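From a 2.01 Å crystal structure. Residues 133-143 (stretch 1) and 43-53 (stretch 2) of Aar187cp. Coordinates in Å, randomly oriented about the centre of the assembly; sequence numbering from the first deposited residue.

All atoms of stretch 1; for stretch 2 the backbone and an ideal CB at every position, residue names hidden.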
# COMPACT_ATOMS: atom_id res chain seq x y z
N LEU A 133 -7.10 23.11 -27.55
CA LEU A 133 -8.30 22.29 -27.86
C LEU A 133 -7.96 20.81 -27.90
O LEU A 133 -8.75 19.99 -27.42
CB LEU A 133 -8.89 22.64 -29.21
CG LEU A 133 -10.22 23.34 -29.38
CD1 LEU A 133 -10.65 24.21 -28.20
CD2 LEU A 133 -10.10 24.11 -30.69
N ASN A 134 -6.85 20.45 -28.55
CA ASN A 134 -6.45 19.03 -28.65
C ASN A 134 -6.19 18.40 -27.29
O ASN A 134 -6.50 17.23 -27.04
CB ASN A 134 -5.21 18.84 -29.56
CG ASN A 134 -5.57 18.78 -31.05
OD1 ASN A 134 -6.74 18.67 -31.43
ND2 ASN A 134 -4.56 18.82 -31.88
N TYR A 135 -5.61 19.22 -26.43
CA TYR A 135 -5.28 18.80 -25.05
C TYR A 135 -6.51 18.54 -24.20
O TYR A 135 -6.62 17.47 -23.62
CB TYR A 135 -4.43 19.85 -24.41
CG TYR A 135 -4.05 19.54 -23.00
CD1 TYR A 135 -3.24 18.41 -22.71
CD2 TYR A 135 -4.44 20.39 -21.94
CE1 TYR A 135 -2.82 18.15 -21.39
CE2 TYR A 135 -4.06 20.11 -20.61
CZ TYR A 135 -3.25 18.97 -20.35
OH TYR A 135 -2.85 18.68 -19.03
N GLN A 136 -7.43 19.52 -24.14
CA GLN A 136 -8.79 19.31 -23.55
C GLN A 136 -9.48 18.07 -24.07
O GLN A 136 -10.07 17.29 -23.32
CB GLN A 136 -9.75 20.52 -23.79
CG GLN A 136 -9.28 21.93 -23.36
CD GLN A 136 -8.25 22.01 -22.20
OE1 GLN A 136 -8.42 21.39 -21.11
NE2 GLN A 136 -7.16 22.82 -22.43
N ASP A 137 -9.45 17.89 -25.37
CA ASP A 137 -10.11 16.75 -25.96
C ASP A 137 -9.47 15.42 -25.43
O ASP A 137 -10.18 14.47 -24.96
CB ASP A 137 -10.01 16.94 -27.46
CG ASP A 137 -10.42 15.73 -28.28
OD1 ASP A 137 -10.85 14.67 -27.77
OD2 ASP A 137 -10.30 15.86 -29.52
N LEU A 138 -8.14 15.34 -25.46
CA LEU A 138 -7.47 14.18 -24.84
C LEU A 138 -7.79 13.93 -23.36
O LEU A 138 -8.11 12.79 -22.99
CB LEU A 138 -5.95 14.22 -25.06
CG LEU A 138 -5.22 12.94 -24.57
CD1 LEU A 138 -5.51 11.70 -25.46
CD2 LEU A 138 -3.74 13.28 -24.53
N LEU A 139 -7.68 14.99 -22.54
CA LEU A 139 -8.00 14.96 -21.14
C LEU A 139 -9.38 14.38 -20.82
O LEU A 139 -9.50 13.55 -19.92
CB LEU A 139 -7.89 16.38 -20.53
CG LEU A 139 -6.89 16.85 -19.49
CD1 LEU A 139 -5.50 16.27 -19.61
CD2 LEU A 139 -6.88 18.39 -19.43
N ARG A 140 -10.42 14.84 -21.52
CA ARG A 140 -11.76 14.20 -21.46
C ARG A 140 -11.76 12.70 -21.75
O ARG A 140 -12.61 12.00 -21.28
CB ARG A 140 -12.83 14.93 -22.35
CG ARG A 140 -13.08 16.38 -21.88
CD ARG A 140 -14.16 17.12 -22.65
NE ARG A 140 -13.96 17.20 -24.10
CZ ARG A 140 -13.47 18.28 -24.74
NH1 ARG A 140 -13.11 19.36 -24.06
NH2 ARG A 140 -13.33 18.29 -26.07
N LYS A 141 -10.79 12.18 -22.49
CA LYS A 141 -10.73 10.74 -22.73
C LYS A 141 -9.80 9.90 -21.85
O LYS A 141 -9.87 8.69 -21.91
CB LYS A 141 -10.37 10.51 -24.21
CG LYS A 141 -11.55 10.66 -25.16
CD LYS A 141 -11.10 11.15 -26.54
CE LYS A 141 -12.34 11.52 -27.36
NZ LYS A 141 -11.87 12.14 -28.62
N LEU A 142 -8.84 10.52 -21.14
CA LEU A 142 -7.78 9.75 -20.44
C LEU A 142 -8.37 9.09 -19.22
O LEU A 142 -9.30 9.63 -18.61
CB LEU A 142 -6.72 10.72 -19.94
CG LEU A 142 -5.74 11.14 -21.06
CD1 LEU A 142 -4.95 12.30 -20.53
CD2 LEU A 142 -4.84 9.94 -21.50
N LYS A 143 -7.86 7.94 -18.88
CA LYS A 143 -8.21 7.29 -17.66
C LYS A 143 -7.93 8.18 -16.42
O LYS A 143 -8.65 8.08 -15.42
CB LYS A 143 -7.37 6.01 -17.58
CG LYS A 143 -7.77 5.07 -16.43
CD LYS A 143 -6.94 3.79 -16.58
CE LYS A 143 -7.16 3.16 -17.95
NZ LYS A 143 -6.38 1.90 -18.15
N UNK A 43 3.89 14.67 -29.61
CA UNK A 43 3.47 13.52 -28.70
C UNK A 43 1.95 13.65 -28.46
O UNK A 43 1.19 12.63 -28.40
CB UNK A 43 4.22 13.54 -27.37
N UNK A 44 1.51 14.88 -28.28
CA UNK A 44 0.07 15.12 -28.10
C UNK A 44 -0.79 14.61 -29.24
O UNK A 44 -1.83 13.90 -29.07
CB UNK A 44 -0.18 16.62 -27.92
N UNK A 45 -0.36 14.94 -30.44
CA UNK A 45 -1.03 14.57 -31.61
C UNK A 45 -1.00 13.04 -31.78
O UNK A 45 -1.98 12.43 -32.21
CB UNK A 45 -0.41 15.29 -32.81
N UNK A 46 0.11 12.40 -31.37
CA UNK A 46 0.19 10.93 -31.42
C UNK A 46 -0.81 10.22 -30.47
O UNK A 46 -1.49 9.23 -30.87
CB UNK A 46 1.61 10.49 -31.07
N UNK A 47 -0.86 10.73 -29.23
CA UNK A 47 -1.70 10.17 -28.16
C UNK A 47 -3.13 10.30 -28.65
O UNK A 47 -3.94 9.37 -28.54
CB UNK A 47 -1.49 10.88 -26.82
N UNK A 48 -3.44 11.46 -29.21
CA UNK A 48 -4.85 11.73 -29.59
C UNK A 48 -5.32 10.83 -30.78
O UNK A 48 -6.40 10.25 -30.74
CB UNK A 48 -5.01 13.20 -29.97
N UNK A 49 -4.45 10.63 -31.78
CA UNK A 49 -4.67 9.62 -32.83
C UNK A 49 -4.86 8.20 -32.26
O UNK A 49 -5.78 7.45 -32.68
CB UNK A 49 -3.49 9.62 -33.80
N UNK A 50 -4.01 7.81 -31.33
CA UNK A 50 -4.02 6.45 -30.77
C UNK A 50 -5.27 6.29 -29.97
O UNK A 50 -5.94 5.28 -30.09
CB UNK A 50 -2.79 6.17 -29.91
N UNK A 51 -5.59 7.29 -29.16
CA UNK A 51 -6.87 7.33 -28.42
C UNK A 51 -8.04 7.22 -29.39
O UNK A 51 -8.97 6.51 -29.09
CB UNK A 51 -6.99 8.62 -27.60
N UNK A 52 -7.96 7.83 -30.60
CA UNK A 52 -9.07 7.80 -31.54
C UNK A 52 -9.07 6.59 -32.52
O UNK A 52 -10.05 6.36 -33.23
CB UNK A 52 -9.05 9.10 -32.35
N UNK A 53 -7.97 5.83 -32.59
CA UNK A 53 -7.81 4.86 -33.67
C UNK A 53 -7.07 3.60 -33.17
O UNK A 53 -5.83 3.55 -33.08
CB UNK A 53 -7.05 5.49 -34.84

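Two helices, 133-141 and 43-52, run in the same general direction, their axes crossing at 43° and approaching to 10.1 Å. Position 43 lies out of reach, so stretch 1 sets no demand there; the residue is Met 43.

Position 44 is helical, and its CA-to-CB bond points sideways, with nothing of stretch 1 within 5.5 Å of the ideal CB. A longer apolar residue could reach the aliphatic surface of Asn 134, Tyr 135 and Leu 138. It is Leu 44, in the tp rotamer: CD1 lies 3.9 Å from Leu 138 CD2, and CD2 lies 4.0 Å from Asn 134 CB.

Position 45 points away and position 46 is out of reach, so stretch 1 would tolerate many types at both. They are Arg 45 and Leu 46.

At position 47 the bond points toward stretch 1, and the ideal CB is already 4.0 Å from Leu 138 CD2. Little room remains in that direction, which favours a small residue or one whose chain turns aside. Cys 47 fits: its CB makes the 4.0 Å contact with Leu 138 CD2, while chi1 near -69° carries SG away from that methyl.

Position 48 comes closest in register, its backbone nearest that of Leu 138. Its CA-to-CB bond points toward stretch 1, but the ideal CB stands 4.8 Å from Leu 138 CD1, leaving room for a medium or large apolar chain such as leucine or methionine. Leu 48 fills it, with CD1 3.9 Å from Leu 138 CB and CD2 3.7 Å from Asn 134 O.

Positions 49 and 50 are out of reach: Asp 49 and Met 50.

Position 51 points toward stretch 1, its ideal CB 4.0 Å from Leu 138 CD1, and space continues toward Lys 141 and Leu 142. A long, flexible apolar chain suits it. In Met 51, CB packs against Leu 138 CD1 at 4.0 Å, and CE reaches 3.9 Å from Leu 142 CD2 and 3.3 Å from Lys 141 O. Leu 138 thus sits as a knob among residues 44, 47, 48 and 51.

Position 52 points sideways, near the ammonium of Lys 141, which already forms a salt bridge with Asp 137 (NZ to OD1, 2.9 Å). An acceptor such as Asn, Asp, Gln or Glu would be apt. Asn 52 accepts a hydrogen bond at OD1 from Lys 141 NZ, 3.2 Å.

Position 53 leaves helical phi/psi and lies beyond reach. Asn 53 caps a backbone N just past the stretch.

Stretch 2 (43-53) MLRLCLDMMNN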
# COMPACT_ATOMS: atom_id res chain seq x y z
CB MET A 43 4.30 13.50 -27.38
CG MET A 43 3.95 12.27 -26.46
SD MET A 43 5.10 12.44 -25.03
CE MET A 43 6.72 12.09 -25.73
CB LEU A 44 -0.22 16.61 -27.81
CG LEU A 44 -1.70 17.07 -27.72
CD1 LEU A 44 -2.33 16.24 -26.57
CD2 LEU A 44 -1.86 18.57 -27.47
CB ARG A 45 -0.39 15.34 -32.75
CG ARG A 45 -0.77 14.84 -34.14
CD ARG A 45 -0.30 15.92 -35.17
NE ARG A 45 -0.84 15.57 -36.46
CZ ARG A 45 -0.46 16.07 -37.62
NH1 ARG A 45 0.50 16.99 -37.69
NH2 ARG A 45 -1.05 15.61 -38.74
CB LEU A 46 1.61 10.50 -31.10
CG LEU A 46 1.88 9.02 -30.84
CD1 LEU A 46 1.56 8.24 -32.10
CD2 LEU A 46 3.30 8.74 -30.25
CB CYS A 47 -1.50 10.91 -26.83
SG CYS A 47 0.17 10.58 -26.16
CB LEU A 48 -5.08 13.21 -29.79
CG LEU A 48 -6.55 13.68 -29.83
CD1 LEU A 48 -7.38 13.40 -28.58
CD2 LEU A 48 -6.53 15.17 -30.07
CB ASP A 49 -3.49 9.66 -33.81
CG ASP A 49 -3.43 10.98 -34.59
OD1 ASP A 49 -4.38 11.78 -34.51
OD2 ASP A 49 -2.45 11.26 -35.27
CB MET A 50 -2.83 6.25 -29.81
CG MET A 50 -1.51 6.17 -30.54
SD MET A 50 -0.05 6.08 -29.47
CE MET A 50 -0.40 4.45 -28.88
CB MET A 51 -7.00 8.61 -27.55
CG MET A 51 -8.27 8.60 -26.71
SD MET A 51 -8.20 7.39 -25.32
CE MET A 51 -7.35 8.36 -24.07
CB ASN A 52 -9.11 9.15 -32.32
CG ASN A 52 -9.58 10.34 -31.44
OD1 ASN A 52 -10.13 10.15 -30.34
ND2 ASN A 52 -9.28 11.56 -31.87
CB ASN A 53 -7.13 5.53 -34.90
CG ASN A 53 -6.90 4.55 -36.03
OD1 ASN A 53 -7.19 3.38 -35.88
ND2 ASN A 53 -6.35 5.00 -37.15
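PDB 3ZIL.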